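Local coordinates for fructuronate-tagaturonate epimerase UxaE from Cohnella laeviribosi in complex with 1 glycerol (Cohnella laeviribosi, PDB 6IL9), which catalyses the interconversion of fructuronate and tagaturonate by epimerisation, probably using the zinc ion bound in its TIM barrel, at residues A[82-87]-A[155-160]; A[170-175]-A[264-269]; A[217-222]-A[232-237]; A[283-288]-A[330-335]. All blocks are in the same frame, centred on the assembly; numbering follows the deposited sequence.

Interaction 1: residues A[82-87]-A[155-160]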
loop_
_atom_site.group_PDB
_atom_site.type_symbol
_atom_site.label_atom_id
_atom_site.label_comp_id
_atom_site.label_asym_id
_atom_site.label_seq_id
_atom_site.Cartn_x
_atom_site.Cartn_y
_atom_site.Cartn_z
ATOM N N THR A 82 -3.902 -10.246 16.048
ATOM C CA THR A 82 -2.756 -10.313 15.142
ATOM C C THR A 82 -3.106 -10.869 13.767
ATOM O O THR A 82 -2.213 -10.981 12.918
ATOM C CB THR A 82 -1.621 -11.159 15.751
ATOM O OG1 THR A 82 -2.051 -12.521 15.898
ATOM C CG2 THR A 82 -1.208 -10.603 17.104
ATOM N N VAL A 83 -4.365 -11.213 13.529
ATOM C CA VAL A 83 -4.832 -11.756 12.253
ATOM C C VAL A 83 -5.456 -10.620 11.454
ATOM O O VAL A 83 -6.278 -9.880 12.011
ATOM C CB VAL A 83 -5.862 -12.878 12.473
ATOM C CG1 VAL A 83 -6.378 -13.406 11.139
ATOM C CG2 VAL A 83 -5.259 -13.987 13.333
ATOM N N PRO A 84 -5.117 -10.445 10.178
ATOM C CA PRO A 84 -5.726 -9.357 9.400
ATOM C C PRO A 84 -7.240 -9.503 9.347
ATOM O O PRO A 84 -7.771 -10.614 9.339
ATOM C CB PRO A 84 -5.110 -9.515 8.006
ATOM C CG PRO A 84 -3.889 -10.374 8.198
ATOM C CD PRO A 84 -4.196 -11.262 9.367
ATOM N N GLN A 85 -7.933 -8.361 9.285
ATOM C CA GLN A 85 -9.385 -8.340 9.158
ATOM C C GLN A 85 -9.816 -7.367 8.069
ATOM O O GLN A 85 -9.139 -6.375 7.783
ATOM C CB GLN A 85 -10.062 -7.949 10.475
ATOM C CG GLN A 85 -9.872 -6.492 10.852
ATOM C CD GLN A 85 -10.843 -6.053 11.928
ATOM O OE1 GLN A 85 -10.592 -6.241 13.120
ATOM N NE2 GLN A 85 -11.969 -5.476 11.513
ATOM N N ALA A 86 -10.953 -7.674 7.454
ATOM C CA ALA A 86 -11.603 -6.741 6.549
ATOM C C ALA A 86 -12.306 -5.655 7.353
ATOM O O ALA A 86 -12.603 -5.827 8.534
ATOM C CB ALA A 86 -12.611 -7.471 5.666
ATOM N N PHE A 87 -12.581 -4.519 6.698
ATOM C CA PHE A 87 -13.182 -3.387 7.397
ATOM C C PHE A 87 -14.520 -2.935 6.832
ATOM O O PHE A 87 -15.225 -2.175 7.509
ATOM C CB PHE A 87 -12.218 -2.190 7.401
ATOM C CG PHE A 87 -11.046 -2.400 8.302
ATOM C CD1 PHE A 87 -11.223 -2.419 9.675
ATOM C CD2 PHE A 87 -9.788 -2.650 7.778
ATOM C CE1 PHE A 87 -10.144 -2.652 10.526
ATOM C CE2 PHE A 87 -8.712 -2.891 8.615
ATOM C CZ PHE A 87 -8.887 -2.883 9.980
ATOM N N TYR A 155 -6.102 -4.635 11.980
ATOM C CA TYR A 155 -5.375 -4.150 10.815
ATOM C C TYR A 155 -5.750 -5.001 9.611
ATOM O O TYR A 155 -6.182 -6.148 9.747
ATOM C CB TYR A 155 -3.847 -4.183 11.030
ATOM C CG TYR A 155 -3.272 -5.579 10.978
ATOM C CD1 TYR A 155 -3.245 -6.377 12.114
ATOM C CD2 TYR A 155 -2.748 -6.098 9.794
ATOM C CE1 TYR A 155 -2.734 -7.664 12.065
ATOM C CE2 TYR A 155 -2.248 -7.373 9.737
ATOM C CZ TYR A 155 -2.243 -8.151 10.876
ATOM O OH TYR A 155 -1.733 -9.426 10.802
ATOM N N GLY A 156 -5.567 -4.422 8.427
ATOM C CA GLY A 156 -5.862 -5.106 7.186
ATOM C C GLY A 156 -4.639 -5.501 6.379
ATOM O O GLY A 156 -3.534 -5.007 6.617
ATOM N N ALA A 157 -4.834 -6.386 5.404
ATOM C CA ALA A 157 -3.772 -6.855 4.519
ATOM C C ALA A 157 -4.279 -6.825 3.087
ATOM O O ALA A 157 -5.280 -7.480 2.770
ATOM C CB ALA A 157 -3.322 -8.275 4.897
ATOM N N ASP A 158 -3.582 -6.082 2.225
ATOM C CA ASP A 158 -4.008 -5.774 0.864
ATOM C C ASP A 158 -3.086 -6.469 -0.131
ATOM O O ASP A 158 -1.868 -6.247 -0.121
ATOM C CB ASP A 158 -3.993 -4.252 0.659
ATOM C CG ASP A 158 -4.353 -3.811 -0.752
ATOM O OD1 ASP A 158 -4.926 -4.586 -1.553
ATOM O OD2 ASP A 158 -4.068 -2.625 -1.042
ATOM N N GLY A 159 -3.665 -7.324 -0.969
ATOM C CA GLY A 159 -2.963 -7.840 -2.124
ATOM C C GLY A 159 -3.063 -6.803 -3.221
ATOM O O GLY A 159 -4.064 -6.737 -3.935
ATOM N N ASP A 160 -2.038 -5.971 -3.335
ATOM C CA ASP A 160 -2.114 -4.750 -4.118
ATOM C C ASP A 160 -1.769 -5.032 -5.573
ATOM O O ASP A 160 -0.878 -5.832 -5.863
ATOM C CB ASP A 160 -1.153 -3.716 -3.525
ATOM C CG ASP A 160 -1.241 -2.371 -4.201
ATOM O OD1 ASP A 160 -2.299 -2.049 -4.781
ATOM O OD2 ASP A 160 -0.233 -1.634 -4.158
HETATM O O HOH W 1 -6.370 -7.457 13.144
#
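The ring of Tyr-155 carries Pro-84 CA over one face, 4.2 Å from its centroid in a CH-pi contact offset toward the rim, while Thr-82 O lies at its edge. The Phe-87 ring turns its own edge to the backbone: Gly-156 N is 3.5 Å from Phe-87 CE2, close quarters that suit a glycine. Tyr-155 OH donates to Thr-82 O at 2.7 Å, approaching from above the carbonyl plane. Tyr-155 CG sits between its own backbone N and carbonyl carbon (chi1 74°), starting the ring back alongside Pro-84, both pointing the same way. A phenylalanine in place of Tyr-155 would probably leave Thr-82 O without this donor and the loop less firmly tied to the strand. Gln-85 N donates to Tyr-155 O at 2.9 Å, and a water bridges Val-83 O and Tyr-155 N. Rigid and apolar, Pro-84 also rests its CB 3.8 Å from Ala-157 CB, a small side chain that lets the loop settle close. Helix 135-149 touches both Pro-84 and Tyr-155. Thus the loop ahead of strand 93-96 packs against the start of strand 156-162, at the N-terminal end of a TIM-barrel strand whose later residue His-161 binds zinc.

Interaction 2: residues A[170-175]-A[264-269]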
loop_
_atom_site.group_PDB
_atom_site.type_symbol
_atom_site.label_atom_id
_atom_site.label_comp_id
_atom_site.label_asym_id
_atom_site.label_seq_id
_atom_site.Cartn_x
_atom_site.Cartn_y
_atom_site.Cartn_z
ATOM N N MET A 170 -3.450 -16.929 -4.527
ATOM C CA MET A 170 -2.422 -16.914 -3.490
ATOM C C MET A 170 -2.788 -15.939 -2.381
ATOM O O MET A 170 -2.739 -16.282 -1.196
ATOM C CB MET A 170 -1.068 -16.557 -4.104
ATOM C CG MET A 170 0.056 -16.306 -3.092
ATOM S SD MET A 170 1.632 -15.827 -3.867
ATOM C CE MET A 170 1.210 -14.278 -4.674
ATOM N N ALA A 171 -3.171 -14.716 -2.756
ATOM C CA ALA A 171 -3.561 -13.722 -1.765
ATOM C C ALA A 171 -4.675 -14.244 -0.867
ATOM O O ALA A 171 -4.628 -14.088 0.357
ATOM C CB ALA A 171 -3.992 -12.430 -2.465
ATOM N N LEU A 172 -5.694 -14.868 -1.455
ATOM C CA LEU A 172 -6.786 -15.364 -0.623
ATOM C C LEU A 172 -6.317 -16.502 0.273
ATOM O O LEU A 172 -6.707 -16.576 1.444
ATOM C CB LEU A 172 -7.959 -15.806 -1.500
ATOM C CG LEU A 172 -8.725 -14.660 -2.166
ATOM C CD1 LEU A 172 -9.500 -15.144 -3.384
ATOM C CD2 LEU A 172 -9.671 -14.033 -1.167
ATOM N N ASP A 173 -5.471 -17.387 -0.263
ATOM C CA ASP A 173 -4.965 -18.521 0.508
ATOM C C ASP A 173 -4.115 -18.075 1.684
ATOM O O ASP A 173 -4.071 -18.757 2.712
ATOM C CB ASP A 173 -4.134 -19.439 -0.390
ATOM C CG ASP A 173 -4.966 -20.147 -1.426
ATOM O OD1 ASP A 173 -6.177 -20.315 -1.190
ATOM O OD2 ASP A 173 -4.410 -20.543 -2.471
ATOM N N LEU A 174 -3.431 -16.946 1.551
ATOM C CA LEU A 174 -2.521 -16.460 2.576
ATOM C C LEU A 174 -3.194 -15.549 3.599
ATOM O O LEU A 174 -2.520 -15.061 4.512
ATOM C CB LEU A 174 -1.344 -15.737 1.911
ATOM C CG LEU A 174 -0.360 -16.641 1.165
ATOM C CD1 LEU A 174 0.754 -15.824 0.516
ATOM C CD2 LEU A 174 0.215 -17.694 2.105
ATOM N N GLY A 175 -4.501 -15.321 3.486
ATOM C CA GLY A 175 -5.223 -14.591 4.503
ATOM C C GLY A 175 -5.395 -13.112 4.242
ATOM O O GLY A 175 -5.781 -12.380 5.162
ATOM N N ARG A 264 -15.258 -15.815 3.467
ATOM C CA ARG A 264 -14.983 -14.856 4.524
ATOM C C ARG A 264 -15.096 -13.475 3.895
ATOM O O ARG A 264 -15.128 -13.340 2.669
ATOM C CB ARG A 264 -13.600 -15.081 5.147
ATOM C CG ARG A 264 -12.458 -14.989 4.134
ATOM C CD ARG A 264 -11.133 -15.491 4.734
ATOM N NE ARG A 264 -10.044 -15.444 3.761
ATOM C CZ ARG A 264 -9.337 -14.346 3.497
ATOM N NH1 ARG A 264 -9.621 -13.218 4.136
ATOM N NH2 ARG A 264 -8.353 -14.372 2.602
ATOM N N ALA A 265 -15.164 -12.453 4.743
ATOM C CA ALA A 265 -15.276 -11.082 4.257
ATOM C C ALA A 265 -13.987 -10.644 3.560
ATOM O O ALA A 265 -12.885 -10.841 4.087
ATOM C CB ALA A 265 -15.596 -10.140 5.417
ATOM N N VAL A 266 -14.131 -10.034 2.383
ATOM C CA VAL A 266 -13.001 -9.543 1.598
ATOM C C VAL A 266 -13.371 -8.168 1.066
ATOM O O VAL A 266 -14.461 -7.982 0.513
ATOM C CB VAL A 266 -12.646 -10.486 0.431
ATOM C CG1 VAL A 266 -11.654 -9.822 -0.515
ATOM C CG2 VAL A 266 -12.078 -11.808 0.949
ATOM N N ASP A 267 -12.480 -7.206 1.241
ATOM C CA ASP A 267 -12.688 -5.868 0.700
ATOM C C ASP A 267 -12.095 -5.837 -0.698
ATOM O O ASP A 267 -10.884 -6.007 -0.862
ATOM C CB ASP A 267 -12.044 -4.817 1.604
ATOM C CG ASP A 267 -12.752 -4.680 2.939
ATOM O OD1 ASP A 267 -13.986 -4.903 3.008
ATOM O OD2 ASP A 267 -12.068 -4.346 3.920
ATOM N N PHE A 268 -12.949 -5.625 -1.697
ATOM C CA PHE A 268 -12.591 -5.743 -3.107
ATOM C C PHE A 268 -12.393 -4.342 -3.664
ATOM O O PHE A 268 -13.349 -3.567 -3.742
ATOM C CB PHE A 268 -13.714 -6.492 -3.828
ATOM C CG PHE A 268 -13.464 -6.775 -5.286
ATOM C CD1 PHE A 268 -12.263 -7.306 -5.724
ATOM C CD2 PHE A 268 -14.487 -6.560 -6.214
ATOM C CE1 PHE A 268 -12.063 -7.591 -7.083
ATOM C CE2 PHE A 268 -14.300 -6.845 -7.570
ATOM C CZ PHE A 268 -13.084 -7.360 -8.002
ATOM N N GLU A 269 -11.152 -4.001 -4.033
ATOM C CA GLU A 269 -10.850 -2.706 -4.632
ATOM C C GLU A 269 -10.671 -2.877 -6.130
ATOM O O GLU A 269 -9.966 -3.787 -6.571
ATOM C CB GLU A 269 -9.581 -2.083 -4.037
ATOM C CG GLU A 269 -9.119 -0.876 -4.849
ATOM C CD GLU A 269 -8.101 -0.011 -4.136
ATOM O OE1 GLU A 269 -6.927 -0.027 -4.558
ATOM O OE2 GLU A 269 -8.471 0.703 -3.174
#
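Arg-264 and Leu-172 join two neighbouring parts of the TIM barrel at its surface: the C-terminal end of helix 165-173 and the approach to barrel strand 267-271. The helix finishes in a Schellman motif, with Gly-175 at positive phi (95°), where a side chain would be jammed against the carbonyl O of Leu-174.

The polar part centres on Leu-172 O. Within the helix end it accepts from Gly-175 N at 3.3 Å, and from across the contact Arg-264 NH2 donates to it at 3.0 Å. The arginine nitrogen lies in the carbonyl plane, on a lone pair, and the oxygen in turn meets the edge of the guanidinium. The same NH2 also donates to Phe-176 O, just beyond the motif, so one arginine nitrogen gathers two carbonyls where the chain leaves the helix. Arginine suits this place because its chain, extended from CG to NE, spans the distance from a neighbouring loop and ends in a group rich in N-H donors. The positive charge beside the C-terminal end of a helix would probably also be favoured by the helix dipole.

The apolar part is small, and the two segments together bury 167 Å². Leu-172 and Val-266 cross at about a right angle, joined by one methyl from each. Leu-172 also leans on Leu-179 of strand 178-182 and on Tyr-258 of helix 234-259, and a branched aliphatic chain can serve all these neighbours. Its CD2 lies 3.9 Å from Val-266 CG2 and 4.0 Å from Arg-264 NH2, touching both partners with a single methyl.

Interaction 3: residues A[217-222]-A[232-237]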
loop_
_atom_site.group_PDB
_atom_site.type_symbol
_atom_site.label_atom_id
_atom_site.label_comp_id
_atom_site.label_asym_id
_atom_site.label_seq_id
_atom_site.Cartn_x
_atom_site.Cartn_y
_atom_site.Cartn_z
ATOM N N LYS A 217 -30.179 1.616 -21.357
ATOM C CA LYS A 217 -29.915 2.046 -19.991
ATOM C C LYS A 217 -29.363 3.467 -19.901
ATOM O O LYS A 217 -29.658 4.167 -18.926
ATOM C CB LYS A 217 -28.944 1.063 -19.322
ATOM C CG LYS A 217 -28.613 1.372 -17.879
ATOM C CD LYS A 217 -27.745 0.283 -17.272
ATOM C CE LYS A 217 -27.453 0.543 -15.799
ATOM N NZ LYS A 217 -26.629 -0.563 -15.222
ATOM N N TYR A 218 -28.581 3.919 -20.884
ATOM C CA TYR A 218 -27.850 5.182 -20.787
ATOM C C TYR A 218 -28.159 6.200 -21.875
ATOM O O TYR A 218 -28.024 7.397 -21.617
ATOM C CB TYR A 218 -26.330 4.951 -20.827
ATOM C CG TYR A 218 -25.789 4.090 -19.713
ATOM C CD1 TYR A 218 -25.466 4.640 -18.473
ATOM C CD2 TYR A 218 -25.596 2.725 -19.902
ATOM C CE1 TYR A 218 -24.964 3.849 -17.455
ATOM C CE2 TYR A 218 -25.095 1.929 -18.892
ATOM C CZ TYR A 218 -24.781 2.496 -17.669
ATOM O OH TYR A 218 -24.286 1.696 -16.659
ATOM N N LEU A 219 -28.522 5.774 -23.084
ATOM C CA LEU A 219 -28.529 6.691 -24.218
ATOM C C LEU A 219 -29.509 7.843 -24.000
ATOM O O LEU A 219 -30.687 7.629 -23.699
ATOM C CB LEU A 219 -28.873 5.939 -25.506
ATOM C CG LEU A 219 -28.789 6.804 -26.761
ATOM C CD1 LEU A 219 -27.389 7.318 -26.928
ATOM C CD2 LEU A 219 -29.209 5.993 -27.983
ATOM N N ASP A 220 -29.001 9.069 -24.140
ATOM C CA ASP A 220 -29.805 10.289 -24.017
ATOM C C ASP A 220 -30.495 10.386 -22.659
ATOM O O ASP A 220 -31.526 11.047 -22.519
ATOM C CB ASP A 220 -30.830 10.389 -25.152
ATOM C CG ASP A 220 -30.172 10.473 -26.510
ATOM O OD1 ASP A 220 -29.073 11.064 -26.600
ATOM O OD2 ASP A 220 -30.740 9.946 -27.493
ATOM N N LYS A 221 -29.929 9.738 -21.645
ATOM C CA LYS A 221 -30.487 9.757 -20.303
ATOM C C LYS A 221 -29.638 10.649 -19.409
ATOM O O LYS A 221 -28.443 10.843 -19.653
ATOM C CB LYS A 221 -30.576 8.339 -19.721
ATOM C CG LYS A 221 -31.767 7.532 -20.240
ATOM C CD LYS A 221 -31.979 6.266 -19.417
ATOM C CE LYS A 221 -33.452 5.907 -19.291
ATOM N NZ LYS A 221 -34.121 5.858 -20.621
ATOM N N THR A 222 -30.282 11.226 -18.395
ATOM C CA THR A 222 -29.622 12.073 -17.408
ATOM C C THR A 222 -29.825 11.458 -16.036
ATOM O O THR A 222 -30.957 11.149 -15.650
ATOM C CB THR A 222 -30.175 13.503 -17.416
ATOM O OG1 THR A 222 -30.076 14.046 -18.736
ATOM C CG2 THR A 222 -29.378 14.379 -16.456
ATOM N N PHE A 232 -25.571 11.066 -20.891
ATOM C CA PHE A 232 -24.906 10.263 -21.914
ATOM C C PHE A 232 -25.574 10.528 -23.253
ATOM O O PHE A 232 -26.759 10.232 -23.427
ATOM C CB PHE A 232 -24.964 8.775 -21.577
ATOM C CG PHE A 232 -24.224 8.416 -20.329
ATOM C CD1 PHE A 232 -24.858 8.475 -19.100
ATOM C CD2 PHE A 232 -22.895 8.024 -20.384
ATOM C CE1 PHE A 232 -24.182 8.150 -17.946
ATOM C CE2 PHE A 232 -22.202 7.693 -19.225
ATOM C CZ PHE A 232 -22.854 7.754 -18.007
ATOM N N ASP A 233 -24.820 11.097 -24.186
ATOM C CA ASP A 233 -25.229 11.087 -25.578
ATOM C C ASP A 233 -24.547 9.907 -26.269
ATOM O O ASP A 233 -23.746 9.188 -25.667
ATOM C CB ASP A 233 -24.917 12.426 -26.248
ATOM C CG ASP A 233 -23.442 12.739 -26.279
ATOM O OD1 ASP A 233 -22.638 11.946 -25.753
ATOM O OD2 ASP A 233 -23.074 13.795 -26.834
ATOM N N ALA A 234 -24.858 9.701 -27.551
ATOM C CA ALA A 234 -24.341 8.524 -28.240
ATOM C C ALA A 234 -22.820 8.521 -28.278
ATOM O O ALA A 234 -22.191 7.487 -28.023
ATOM C CB ALA A 234 -24.919 8.447 -29.654
ATOM N N ALA A 235 -22.210 9.672 -28.574
ATOM C CA ALA A 235 -20.761 9.722 -28.729
ATOM C C ALA A 235 -20.040 9.372 -27.430
ATOM O O ALA A 235 -19.053 8.628 -27.444
ATOM C CB ALA A 235 -20.333 11.102 -29.224
ATOM N N THR A 236 -20.503 9.911 -26.299
ATOM C CA THR A 236 -19.855 9.589 -25.029
ATOM C C THR A 236 -20.123 8.141 -24.622
ATOM O O THR A 236 -19.207 7.439 -24.174
ATOM C CB THR A 236 -20.318 10.558 -23.938
ATOM O OG1 THR A 236 -21.746 10.526 -23.841
ATOM C CG2 THR A 236 -19.873 11.972 -24.267
ATOM N N LEU A 237 -21.363 7.675 -24.797
ATOM C CA LEU A 237 -21.707 6.293 -24.458
ATOM C C LEU A 237 -20.869 5.298 -25.256
ATOM O O LEU A 237 -20.305 4.354 -24.690
ATOM C CB LEU A 237 -23.198 6.048 -24.690
ATOM C CG LEU A 237 -23.727 4.645 -24.353
ATOM C CD1 LEU A 237 -23.384 4.277 -22.919
ATOM C CD2 LEU A 237 -25.223 4.504 -24.586
#
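Asp-233 OD1, on the residue whose CA lies nearest that of Asp-220 across the contact, is gripped by both Thr-236 N, at 3.0 Å, and the hydroxyl Thr-236 OG1. This makes Asp-233 the N-cap of helix 234-259, a place suited to a short carboxylate that can bend over the first turn to a bare amide. Two backbone bonds tie the segments: Phe-232 N donates to Lys-221 O at 3.1 Å, and Asp-220 N gives a weak, bent bond to Phe-232 O. The edge of Tyr-218 meets the face of Phe-232 in a T-shaped pair, centroids 5.1 Å apart and planes at 66°, with Tyr-218 CD1 offset toward the rim. Tyr-218 OH bonds to Glu-290 on helix 281-293. An alanine in place of Phe-232 would probably open a gap beside the Tyr-218 ring and leave its edge without an aromatic face. Leu-237 CD1 packs 3.7 Å from Tyr-218 CB. Leu-219 CG is anti to its backbone N (chi1 -175°), and CD1 meets the small Ala-234, 3.5 Å from its CA. A type II turn from Tyr-218 to Lys-221 leads from helix 208-218 into the beta-hairpin 221-225 with 228-232, and the contact lies at its base, between two helices.

Interaction 4: residues A[283-288]-A[330-335]; sequences SHFLVA and AAIADR
Ile-332 carries most of this contact, set against His-284 and Phe-285 where helices 283-288 and 330-335 run nearly parallel, their axes 9.9 Å apart and crossing at -16°. One branch, CG2, sits over a face of the imidazole, 3.7 Å from the centroid of the His-284 ring in a CH-pi contact, and the two side chains slide past each other in opposite directions. The longer branch leaves with CG1 beside the backbone N (chi1 -66°); its terminal CD1 lies 4.1 Å from Phe-285 CB, and CG1 faces the edge of the Phe-285 ring. Beta-branching thus lets one residue fill two neighbouring positions. The imidazole is held at both nitrogens, NE2 by Tyr-338 OH and ND1 by His-329 ND1, which fixes its rotation and presents a steady face to the methyl. Ala-288 CB, one turn on from His-284, comes to 4.5 Å from Ile-332 CG2. Next along, the backbone N of Ala-333 lies 4.4 Å from His-284 CE1, a marginal contact. Around this buried pair, Val-225 and Ile-230 of hairpin strands 221-225 and 228-232 touch both Phe-285 and Ile-332, while helix 234-259 packs against helix 281-293 through Leu-286 and Val-287.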
loop_
_atom_site.group_PDB
_atom_site.type_symbol
_atom_site.label_atom_id
_atom_site.label_comp_id
_atom_site.label_asym_id
_atom_site.label_seq_id
_atom_site.Cartn_x
_atom_site.Cartn_y
_atom_site.Cartn_z
ATOM N N SER A 283 -17.599 8.281 -17.096
ATOM C CA SER A 283 -17.187 6.896 -17.316
ATOM C C SER A 283 -17.207 6.119 -16.009
ATOM O O SER A 283 -17.628 4.956 -15.969
ATOM C CB SER A 283 -15.794 6.858 -17.935
ATOM O OG SER A 283 -15.721 7.712 -19.059
ATOM N N HIS A 284 -16.745 6.757 -14.935
ATOM C CA HIS A 284 -16.806 6.167 -13.598
ATOM C C HIS A 284 -18.233 5.755 -13.248
ATOM O O HIS A 284 -18.474 4.636 -12.771
ATOM C CB HIS A 284 -16.238 7.198 -12.614
ATOM C CG HIS A 284 -16.339 6.820 -11.167
ATOM N ND1 HIS A 284 -16.063 7.723 -10.163
ATOM C CD2 HIS A 284 -16.665 5.660 -10.552
ATOM C CE1 HIS A 284 -16.213 7.134 -8.989
ATOM N NE2 HIS A 284 -16.586 5.884 -9.196
ATOM N N PHE A 285 -19.199 6.642 -13.495
ATOM C CA PHE A 285 -20.598 6.306 -13.249
ATOM C C PHE A 285 -21.012 5.051 -14.011
ATOM O O PHE A 285 -21.677 4.167 -13.461
ATOM C CB PHE A 285 -21.504 7.476 -13.637
ATOM C CG PHE A 285 -22.962 7.208 -13.392
ATOM C CD1 PHE A 285 -23.518 7.407 -12.131
ATOM C CD2 PHE A 285 -23.781 6.737 -14.409
ATOM C CE1 PHE A 285 -24.856 7.153 -11.898
ATOM C CE2 PHE A 285 -25.109 6.475 -14.179
ATOM C CZ PHE A 285 -25.656 6.682 -12.915
ATOM N N LEU A 286 -20.660 4.972 -15.296
ATOM C CA LEU A 286 -21.079 3.820 -16.092
ATOM C C LEU A 286 -20.465 2.527 -15.560
ATOM O O LEU A 286 -21.158 1.510 -15.428
ATOM C CB LEU A 286 -20.700 4.033 -17.558
ATOM C CG LEU A 286 -21.070 2.896 -18.520
ATOM C CD1 LEU A 286 -21.631 3.476 -19.818
ATOM C CD2 LEU A 286 -19.855 2.045 -18.822
ATOM N N VAL A 287 -19.170 2.551 -15.245
ATOM C CA VAL A 287 -18.507 1.361 -14.719
ATOM C C VAL A 287 -19.190 0.911 -13.435
ATOM O O VAL A 287 -19.568 -0.257 -13.288
ATOM C CB VAL A 287 -17.009 1.635 -14.497
ATOM C CG1 VAL A 287 -16.356 0.478 -13.711
ATOM C CG2 VAL A 287 -16.300 1.871 -15.833
ATOM N N ALA A 288 -19.394 1.847 -12.503
ATOM C CA ALA A 288 -20.000 1.496 -11.220
ATOM C C ALA A 288 -21.422 0.992 -11.408
ATOM O O ALA A 288 -21.815 -0.018 -10.816
ATOM C CB ALA A 288 -19.985 2.708 -10.281
ATOM N N ALA A 330 -16.607 11.773 -6.037
ATOM C CA ALA A 330 -17.015 11.478 -4.664
ATOM C C ALA A 330 -18.517 11.268 -4.568
ATOM O O ALA A 330 -18.984 10.443 -3.773
ATOM C CB ALA A 330 -16.597 12.612 -3.725
ATOM N N ALA A 331 -19.290 12.021 -5.354
ATOM C CA ALA A 331 -20.741 11.856 -5.351
ATOM C C ALA A 331 -21.141 10.502 -5.923
ATOM O O ALA A 331 -22.101 9.878 -5.447
ATOM C CB ALA A 331 -21.399 12.993 -6.143
ATOM N N ILE A 332 -20.428 10.046 -6.955
ATOM C CA ILE A 332 -20.697 8.729 -7.532
ATOM C C ILE A 332 -20.423 7.634 -6.512
ATOM O O ILE A 332 -21.221 6.705 -6.342
ATOM C CB ILE A 332 -19.862 8.524 -8.806
ATOM C CG1 ILE A 332 -20.315 9.503 -9.885
ATOM C CG2 ILE A 332 -19.958 7.055 -9.281
ATOM C CD1 ILE A 332 -19.261 9.698 -10.978
ATOM N N ALA A 333 -19.277 7.717 -5.832
ATOM C CA ALA A 333 -18.970 6.757 -4.776
ATOM C C ALA A 333 -20.061 6.734 -3.707
ATOM O O ALA A 333 -20.455 5.663 -3.239
ATOM C CB ALA A 333 -17.622 7.084 -4.144
ATOM N N ASP A 334 -20.545 7.905 -3.304
ATOM C CA ASP A 334 -21.582 7.967 -2.274
ATOM C C ASP A 334 -22.873 7.334 -2.777
ATOM O O ASP A 334 -23.556 6.618 -2.036
ATOM C CB ASP A 334 -21.832 9.422 -1.859
ATOM C CG ASP A 334 -20.728 9.991 -0.954
ATOM O OD1 ASP A 334 -19.898 9.219 -0.428
ATOM O OD2 ASP A 334 -20.693 11.228 -0.769
ATOM N N ARG A 335 -23.212 7.586 -4.039
ATOM C CA ARG A 335 -24.434 7.036 -4.617
ATOM C C ARG A 335 -24.452 5.516 -4.529
ATOM O O ARG A 335 -25.472 4.919 -4.162
ATOM C CB ARG A 335 -24.557 7.507 -6.069
ATOM C CG ARG A 335 -25.313 6.565 -7.022
ATOM C CD ARG A 335 -26.806 6.707 -6.920
ATOM N NE ARG A 335 -27.505 5.817 -7.862
ATOM C CZ ARG A 335 -27.754 4.523 -7.640
ATOM N NH1 ARG A 335 -27.362 3.952 -6.519
ATOM N NH2 ARG A 335 -28.399 3.798 -8.554
#

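In the fold
Interactions 1 and 2 adjoin on the TIM barrel, their centres 8 Å apart. Phe-87 N probably bonds to Asp-267 OD2, and strand 156-162 runs on into helix 165-173, so the loop ahead of the first barrel strand is tied to both strands 156-162 and 267-271. Interactions 3 and 4 form a second pair, centres about 15 Å apart, where Phe-232 and Tyr-218 touch Phe-285 and helix 281-293 serves both. Interaction 3 lies, centre to centre, about 36 Å from interaction 2. Along the chain interaction 1 closes first, interaction 3 is nested inside interaction 2, and interaction 4 comes last. The inserted hairpin and its helix are thereby anchored to helices surrounding the zinc-binding barrel.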